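PDB 4FDB: probable primosomal replication protein n from Ralstonia solanacearum, which probably binds single-stranded DNA as a homodimer and helps restart stalled replication forks by stabilising the PriA helicase on DNA and promoting its complex with DnaT. Local coordinates for residues N3-A9 against L71-L77; E13-M17 against A59-D63; N28-S34 against V46-A52. The protein carries 3 engineered substitutions. The contacts are given in a common frame with arbitrary orientation. Residues are numbered along the deposited sequence.

Interaction 1 (N3-A9 against L71-L77). Engineered in segment 71-77: D72 (natural residue Glu).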
# COMPACT_ATOMS: atom_id res chain seq x y z
N ASN A 3 0.22 -8.85 -4.15
CA ASN A 3 0.62 -7.72 -3.31
C ASN A 3 1.06 -6.71 -4.34
O ASN A 3 2.20 -6.75 -4.79
CB ASN A 3 1.77 -8.14 -2.38
CG ASN A 3 2.51 -6.95 -1.74
OD1 ASN A 3 2.09 -5.79 -1.82
ND2 ASN A 3 3.65 -7.26 -1.13
N ARG A 4 0.14 -5.83 -4.73
CA ARG A 4 0.42 -4.89 -5.82
C ARG A 4 -0.21 -3.54 -5.55
O ARG A 4 -1.42 -3.45 -5.39
CB ARG A 4 -0.13 -5.45 -7.14
CG ARG A 4 0.12 -4.57 -8.36
CD ARG A 4 -0.15 -5.34 -9.65
NE ARG A 4 0.17 -4.55 -10.84
CZ ARG A 4 -0.74 -4.01 -11.64
NH1 ARG A 4 -0.36 -3.30 -12.70
NH2 ARG A 4 -2.04 -4.18 -11.40
N LEU A 5 0.63 -2.51 -5.50
CA LEU A 5 0.17 -1.15 -5.29
C LEU A 5 0.39 -0.37 -6.58
O LEU A 5 1.47 -0.45 -7.17
CB LEU A 5 0.97 -0.48 -4.17
CG LEU A 5 0.62 1.00 -3.94
CD1 LEU A 5 -0.83 1.14 -3.50
CD2 LEU A 5 1.54 1.67 -2.92
N GLN A 6 -0.64 0.34 -7.03
CA GLN A 6 -0.50 1.28 -8.14
C GLN A 6 -0.74 2.66 -7.55
O GLN A 6 -1.72 2.87 -6.87
CB GLN A 6 -1.58 1.03 -9.19
CG GLN A 6 -1.55 -0.35 -9.82
CD GLN A 6 -2.82 -0.61 -10.60
OE1 GLN A 6 -3.79 -1.15 -10.06
NE2 GLN A 6 -2.83 -0.21 -11.86
N LEU A 7 0.17 3.59 -7.82
CA LEU A 7 0.07 4.88 -7.18
C LEU A 7 0.60 5.93 -8.15
O LEU A 7 1.67 5.76 -8.72
CB LEU A 7 0.90 4.89 -5.89
CG LEU A 7 0.64 6.06 -4.93
CD1 LEU A 7 -0.77 5.97 -4.37
CD2 LEU A 7 1.64 6.06 -3.80
N VAL A 8 -0.17 6.99 -8.35
CA VAL A 8 0.33 8.16 -9.06
C VAL A 8 0.67 9.19 -8.00
O VAL A 8 -0.21 9.61 -7.26
CB VAL A 8 -0.71 8.73 -10.02
CG1 VAL A 8 -0.28 10.12 -10.51
CG2 VAL A 8 -0.90 7.78 -11.19
N ALA A 9 1.93 9.61 -7.93
CA ALA A 9 2.36 10.41 -6.80
C ALA A 9 3.55 11.27 -7.17
O ALA A 9 4.26 10.98 -8.13
CB ALA A 9 2.72 9.51 -5.62
N LEU A 71 4.97 10.76 -10.81
CA LEU A 71 5.34 9.45 -11.31
C LEU A 71 4.15 8.52 -11.25
O LEU A 71 3.40 8.57 -10.29
CB LEU A 71 6.44 8.86 -10.43
CG LEU A 71 7.72 9.70 -10.35
CD1 LEU A 71 8.67 9.13 -9.31
CD2 LEU A 71 8.37 9.75 -11.71
N ASP A 72 3.97 7.69 -12.28
CA ASP A 72 3.00 6.59 -12.28
C ASP A 72 3.75 5.36 -11.83
O ASP A 72 4.56 4.84 -12.59
CB ASP A 72 2.54 6.32 -13.71
CG ASP A 72 1.14 6.80 -13.98
OD1 ASP A 72 0.89 8.01 -13.80
OD2 ASP A 72 0.30 5.97 -14.39
N CYS A 73 3.50 4.89 -10.60
CA CYS A 73 4.29 3.82 -10.02
C CYS A 73 3.49 2.54 -9.85
O CYS A 73 2.30 2.58 -9.54
CB CYS A 73 4.76 4.21 -8.62
SG CYS A 73 5.60 5.81 -8.54
N VAL A 74 4.16 1.41 -10.06
CA VAL A 74 3.60 0.13 -9.64
C VAL A 74 4.64 -0.58 -8.79
O VAL A 74 5.84 -0.31 -8.89
CB VAL A 74 3.18 -0.75 -10.83
CG1 VAL A 74 1.93 -0.18 -11.49
CG2 VAL A 74 4.32 -0.89 -11.83
N GLY A 75 4.19 -1.48 -7.94
CA GLY A 75 5.14 -2.25 -7.18
C GLY A 75 4.45 -2.97 -6.07
O GLY A 75 3.26 -3.32 -6.20
N PHE A 76 5.17 -3.20 -4.98
CA PHE A 76 4.63 -4.00 -3.88
C PHE A 76 5.02 -3.43 -2.54
O PHE A 76 5.96 -2.65 -2.45
CB PHE A 76 5.09 -5.45 -4.00
CG PHE A 76 6.59 -5.64 -3.93
CD1 PHE A 76 7.22 -5.97 -2.73
CD2 PHE A 76 7.37 -5.54 -5.08
CE1 PHE A 76 8.60 -6.19 -2.67
CE2 PHE A 76 8.75 -5.74 -5.03
CZ PHE A 76 9.37 -6.04 -3.83
N LEU A 77 4.27 -3.78 -1.50
CA LEU A 77 4.62 -3.33 -0.15
C LEU A 77 5.51 -4.37 0.54
O LEU A 77 5.39 -5.56 0.29
CB LEU A 77 3.36 -3.15 0.70
CG LEU A 77 2.43 -2.04 0.22
CD1 LEU A 77 1.19 -2.01 1.12
CD2 LEU A 77 3.15 -0.70 0.25

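Interaction 2 (E13-M17 against A59-D63)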
# COMPACT_ATOMS: atom_id res chain seq x y z
N GLU A 13 11.35 13.75 -2.28
CA GLU A 13 12.78 13.80 -2.07
C GLU A 13 13.34 12.41 -2.27
O GLU A 13 12.62 11.41 -2.24
CB GLU A 13 13.10 14.32 -0.67
CG GLU A 13 12.34 13.65 0.44
CD GLU A 13 12.64 14.26 1.81
OE1 GLU A 13 12.31 15.45 2.05
OE2 GLU A 13 13.21 13.54 2.66
N ARG A 14 14.64 12.36 -2.50
CA ARG A 14 15.29 11.06 -2.58
C ARG A 14 16.64 11.12 -1.90
O ARG A 14 17.25 12.18 -1.80
CB ARG A 14 15.39 10.55 -4.03
CG ARG A 14 15.89 11.56 -5.02
CD ARG A 14 16.04 10.94 -6.42
NE ARG A 14 16.34 11.98 -7.41
CZ ARG A 14 17.55 12.46 -7.65
NH1 ARG A 14 18.60 12.00 -6.99
NH2 ARG A 14 17.71 13.40 -8.57
N GLU A 15 17.06 9.97 -1.37
CA GLU A 15 18.33 9.87 -0.67
C GLU A 15 19.44 9.51 -1.64
O GLU A 15 19.18 9.03 -2.75
CB GLU A 15 18.24 8.77 0.39
CG GLU A 15 17.12 8.97 1.40
CD GLU A 15 17.32 10.21 2.24
OE1 GLU A 15 18.48 10.54 2.55
OE2 GLU A 15 16.31 10.85 2.60
N VAL A 16 20.68 9.74 -1.23
CA VAL A 16 21.84 9.36 -2.02
C VAL A 16 21.77 7.85 -2.21
O VAL A 16 21.35 7.15 -1.31
CB VAL A 16 23.15 9.75 -1.31
CG1 VAL A 16 24.36 9.20 -2.05
CG2 VAL A 16 23.25 11.26 -1.19
N MSE A 17 22.15 7.38 -3.39
CA MSE A 17 22.18 5.95 -3.68
C MSE A 17 23.08 5.20 -2.70
O MSE A 17 24.18 5.66 -2.37
CB MSE A 17 22.69 5.73 -5.10
CG MSE A 17 22.82 4.29 -5.54
SE MSE A 17 23.34 4.26 -7.44
CE MSE A 17 21.65 4.89 -8.17
N ALA A 59 16.70 1.78 -9.19
CA ALA A 59 17.48 2.75 -8.41
C ALA A 59 18.08 3.77 -9.38
O ALA A 59 18.02 4.98 -9.15
CB ALA A 59 18.59 2.04 -7.63
N SER A 60 18.68 3.27 -10.46
CA SER A 60 19.28 4.14 -11.47
C SER A 60 18.25 5.11 -12.05
O SER A 60 18.54 6.29 -12.27
CB SER A 60 19.87 3.30 -12.59
OG SER A 60 20.92 2.47 -12.11
N VAL A 61 17.05 4.60 -12.30
CA VAL A 61 15.98 5.42 -12.84
C VAL A 61 15.59 6.53 -11.87
O VAL A 61 15.48 7.69 -12.27
CB VAL A 61 14.74 4.57 -13.19
CG1 VAL A 61 13.55 5.49 -13.52
CG2 VAL A 61 15.04 3.63 -14.36
N LEU A 62 15.39 6.18 -10.61
CA LEU A 62 14.98 7.17 -9.61
C LEU A 62 16.06 8.20 -9.39
O LEU A 62 15.78 9.38 -9.15
CB LEU A 62 14.66 6.50 -8.27
CG LEU A 62 13.32 5.79 -8.15
CD1 LEU A 62 13.27 5.04 -6.82
CD2 LEU A 62 12.19 6.81 -8.24
N ASP A 63 17.32 7.77 -9.49
CA ASP A 63 18.46 8.63 -9.23
C ASP A 63 18.58 9.79 -10.23
O ASP A 63 19.32 10.74 -9.98
CB ASP A 63 19.75 7.80 -9.24
CG ASP A 63 20.91 8.52 -8.57
OD1 ASP A 63 20.75 9.03 -7.44
OD2 ASP A 63 22.00 8.59 -9.19
O HOH W 1 19.01 9.53 -5.44
O HOH W 2 22.77 9.16 -5.56

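Interaction 3 (N28-S34 against V46-A52)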
# COMPACT_ATOMS: atom_id res chain seq x y z
N ASN A 28 16.26 5.17 -1.79
CA ASN A 28 15.09 5.44 -0.96
C ASN A 28 14.51 6.80 -1.31
O ASN A 28 15.25 7.74 -1.56
CB ASN A 28 15.48 5.43 0.51
CG ASN A 28 15.74 4.03 1.02
OD1 ASN A 28 16.85 3.53 0.96
ND2 ASN A 28 14.69 3.38 1.53
N CYS A 29 13.19 6.90 -1.31
CA CYS A 29 12.58 8.18 -1.60
C CYS A 29 11.28 8.35 -0.83
O CYS A 29 10.82 7.43 -0.15
CB CYS A 29 12.37 8.36 -3.10
SG CYS A 29 11.32 7.13 -3.85
N LEU A 30 10.72 9.55 -0.91
CA LEU A 30 9.44 9.85 -0.30
C LEU A 30 8.53 10.31 -1.42
O LEU A 30 8.91 11.19 -2.22
CB LEU A 30 9.61 10.99 0.72
CG LEU A 30 8.36 11.42 1.50
CD1 LEU A 30 7.88 10.29 2.41
CD2 LEU A 30 8.66 12.67 2.32
N LEU A 31 7.34 9.73 -1.47
CA LEU A 31 6.33 10.11 -2.46
C LEU A 31 5.15 10.75 -1.76
O LEU A 31 4.85 10.43 -0.62
CB LEU A 31 5.83 8.86 -3.19
CG LEU A 31 6.92 8.08 -3.92
CD1 LEU A 31 6.32 6.82 -4.51
CD2 LEU A 31 7.55 8.93 -5.01
N SER A 32 4.48 11.67 -2.45
CA SER A 32 3.33 12.34 -1.87
C SER A 32 2.16 12.10 -2.78
O SER A 32 2.22 12.44 -3.97
CB SER A 32 3.58 13.85 -1.82
OG SER A 32 2.41 14.55 -1.41
N TYR A 33 1.10 11.52 -2.23
CA TYR A 33 -0.13 11.29 -2.96
C TYR A 33 -1.19 12.32 -2.60
O TYR A 33 -1.41 12.64 -1.42
CB TYR A 33 -0.69 9.87 -2.68
CG TYR A 33 -2.03 9.66 -3.36
CD1 TYR A 33 -2.10 9.22 -4.68
CD2 TYR A 33 -3.23 9.97 -2.71
CE1 TYR A 33 -3.33 9.08 -5.31
CE2 TYR A 33 -4.45 9.82 -3.34
CZ TYR A 33 -4.49 9.39 -4.64
OH TYR A 33 -5.71 9.25 -5.26
N SER A 34 -1.88 12.83 -3.61
CA SER A 34 -3.02 13.71 -3.41
C SER A 34 -4.09 13.46 -4.47
O SER A 34 -3.88 13.71 -5.66
CB SER A 34 -2.58 15.18 -3.44
OG SER A 34 -1.95 15.49 -4.67
N VAL A 46 -8.10 12.23 -0.44
CA VAL A 46 -7.10 11.43 0.25
C VAL A 46 -5.76 12.10 0.01
O VAL A 46 -5.44 12.45 -1.13
CB VAL A 46 -7.06 9.99 -0.30
CG1 VAL A 46 -5.87 9.22 0.28
CG2 VAL A 46 -8.38 9.27 0.02
N GLU A 47 -4.99 12.31 1.07
CA GLU A 47 -3.63 12.81 0.92
C GLU A 47 -2.72 12.14 1.93
O GLU A 47 -3.04 12.08 3.12
CB GLU A 47 -3.57 14.33 1.10
CG GLU A 47 -4.38 15.10 0.06
CD GLU A 47 -4.18 16.61 0.14
OE1 GLU A 47 -3.38 17.07 0.99
OE2 GLU A 47 -4.86 17.33 -0.63
N PHE A 48 -1.59 11.63 1.47
CA PHE A 48 -0.61 11.04 2.37
C PHE A 48 0.75 11.03 1.70
O PHE A 48 0.86 11.24 0.48
CB PHE A 48 -1.02 9.60 2.77
CG PHE A 48 -1.09 8.63 1.62
CD1 PHE A 48 0.02 7.86 1.27
CD2 PHE A 48 -2.27 8.47 0.90
CE1 PHE A 48 -0.04 6.97 0.20
CE2 PHE A 48 -2.32 7.58 -0.16
CZ PHE A 48 -1.22 6.83 -0.51
N SER A 49 1.78 10.77 2.49
CA SER A 49 3.10 10.54 1.94
C SER A 49 3.50 9.11 2.28
O SER A 49 3.02 8.55 3.27
CB SER A 49 4.10 11.52 2.52
OG SER A 49 3.77 12.84 2.09
N ILE A 50 4.35 8.53 1.45
CA ILE A 50 4.75 7.14 1.67
C ILE A 50 6.22 6.95 1.32
O ILE A 50 6.71 7.51 0.34
CB ILE A 50 3.84 6.18 0.87
CG1 ILE A 50 4.10 4.72 1.25
CG2 ILE A 50 4.00 6.43 -0.64
CD1 ILE A 50 3.14 3.73 0.57
N GLU A 51 6.94 6.22 2.17
CA GLU A 51 8.32 5.88 1.86
C GLU A 51 8.36 4.84 0.76
O GLU A 51 7.60 3.87 0.79
CB GLU A 51 9.03 5.36 3.12
CG GLU A 51 9.23 6.43 4.20
CD GLU A 51 10.39 7.38 3.89
OE1 GLU A 51 11.15 7.11 2.93
OE2 GLU A 51 10.54 8.40 4.61
N ALA A 52 9.25 5.03 -0.21
CA ALA A 52 9.37 4.10 -1.32
C ALA A 52 10.84 3.82 -1.57
O ALA A 52 11.72 4.48 -0.99
CB ALA A 52 8.70 4.66 -2.58
O HOH W 3 12.17 4.83 1.89

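Interaction 1 (N3-A9 against L71-L77)
Strands 3-9 and 71-77 run antiparallel, their axes 4.5 Å apart with the chain directions at 147°, and every second residue pair closes a two-way backbone exchange. L5 N gives to G75 O at 2.8 Å and G75 N to L5 O at 3.0 Å, the latter more bent (137°). L7 N reaches C73 O at 2.9 Å and C73 N reaches L7 O at 2.8 Å; A9 N meets L71 O at 3.0 Å and L71 N meets A9 O at 2.8 Å. At the end of this series a side chain takes over from the main chain: L77 N donates to N3 OD1 at 3.0 Å and N3 ND2 to L77 O at 2.8 Å, so one carboxamide satisfies both the backbone NH and carbonyl of L77. Backbone hydrogen bonds join D72, V74 and F76 to strand 87-96, which places 71-77 between two neighbours in the closed OB-type barrel. G75, at phi/psi 167/-150, has a backbone in which a CB would jam against the preceding carbonyl. L5, L7, A9, L71 and C73 share the face turned to the barrel interior, where L7 meets Y33, F48 and I50. On the other face, with Q6, V8 and V74, the OD1 of the engineered D72 is hydrogen-bonded to H97 of the C-terminal histidine tag. Along the other edge of strand 3-9, N3-L7 pair antiparallel with the second subunit, continuing the sheet across the interface. The chemistry implies a seam held mainly by directional main-chain bonds, with N3 extending the pairing beyond regular backbone exchange.

Interaction 2 (E13-M17 against A59-D63)
R14 lays its long side chain over the C-terminal end of helix 57-62, its CD 3.2 Å from L62 O and its guanidinium with one face over D63 O (NH1 to D63 O 3.3 Å). The angles there are too poor for hydrogen bonds; NE instead bonds to the carbonyl of I65. The charge pairing with D63 is long, NH1 to OD1 3.7 Å, and OD1 lies well out of the guanidinium plane. Water 1 makes the directed link, accepting from R14 NH1 (2.9 Å) and donating to D63 OD1 (2.7 Å) and E15 O (2.7 Å). The short helix joins strands 44-55 and 70-79 of the OB-type barrel, and this contact ties it to the far part of strand 3-19. Selenomethionine M17 supplies the apolar half: its CE lies 3.6 Å from D63 CB and 4.2 Å from A59 CB, while P25 touches both M17 and A59. Water 2 accepts from M17 N at 2.9 Å and donates to D63 OD1 at 2.8 Å.

Interaction 3 (N28-S34 against V46-A52)
L31, I50 and A52 form the apolar centre, with L31 CD1 3.7 Å from A52 CB and L31 CB 4.0 Å from I50 CG2. They lie on the inward face of a beta hairpin, strands 25-37 and 44-55 of the OB-type barrel, and F89 of strand 87-96 covers all three. C29 continues this face, its SG 3.8 Å from A52 CB. Toward the other end, Y33 and F48 have nearly parallel rings (26°), but the centroids are 5.3 Å apart and the rings barely overlap; the better-defined contact is CH-pi, Y33 CB sitting 3.9 Å from the F48 ring centroid and 18° off its normal. Y33 OH is bonded to the backbone O of A1 of the second subunit, so this end of the hairpin also serves the dimer. The backbones run antiparallel at 157°, exchanging paired bonds at C29-A52, L31-I50 and Y33-F48; the shortest is Y33 N to F48 O at 2.7 Å and the longest F48 N to Y33 O at 3.1 Å. On the opposite face, L30, S32 and S34 lie across from E51, S49 and E47, a more polar and exposed row. At its edge N28 OD1 bonds to R18, while water 3 accepts from N28 ND2 at 2.9 Å and donates to E51 OE1 at 2.7 Å and A52 O at 2.9 Å.

How the interactions relate
Interaction 1 is the most buried of the three; interaction 3 has one buried and one more exposed face, and interaction 2 is smaller, partly buried and farther from the chain centre. Strand 3-19 connects them: its start pairs with 70-79 (interaction 1), its part from T10 to E15 with 25-37 (interaction 3), and its later part meets helix 57-62 (interaction 2). L7 CD1 touches Y33 CD1 at 3.5 Å, joining interactions 1 and 3; E15 N to N28 O, 2.9 Å, is a probable hydrogen bond between 2 and 3. Main-chain bonding dominates both strand pairs, whereas interaction 2 relies on apolar M17 packing, two waters and a long charge pair. Interactions 1 and 3 also touch the second subunit.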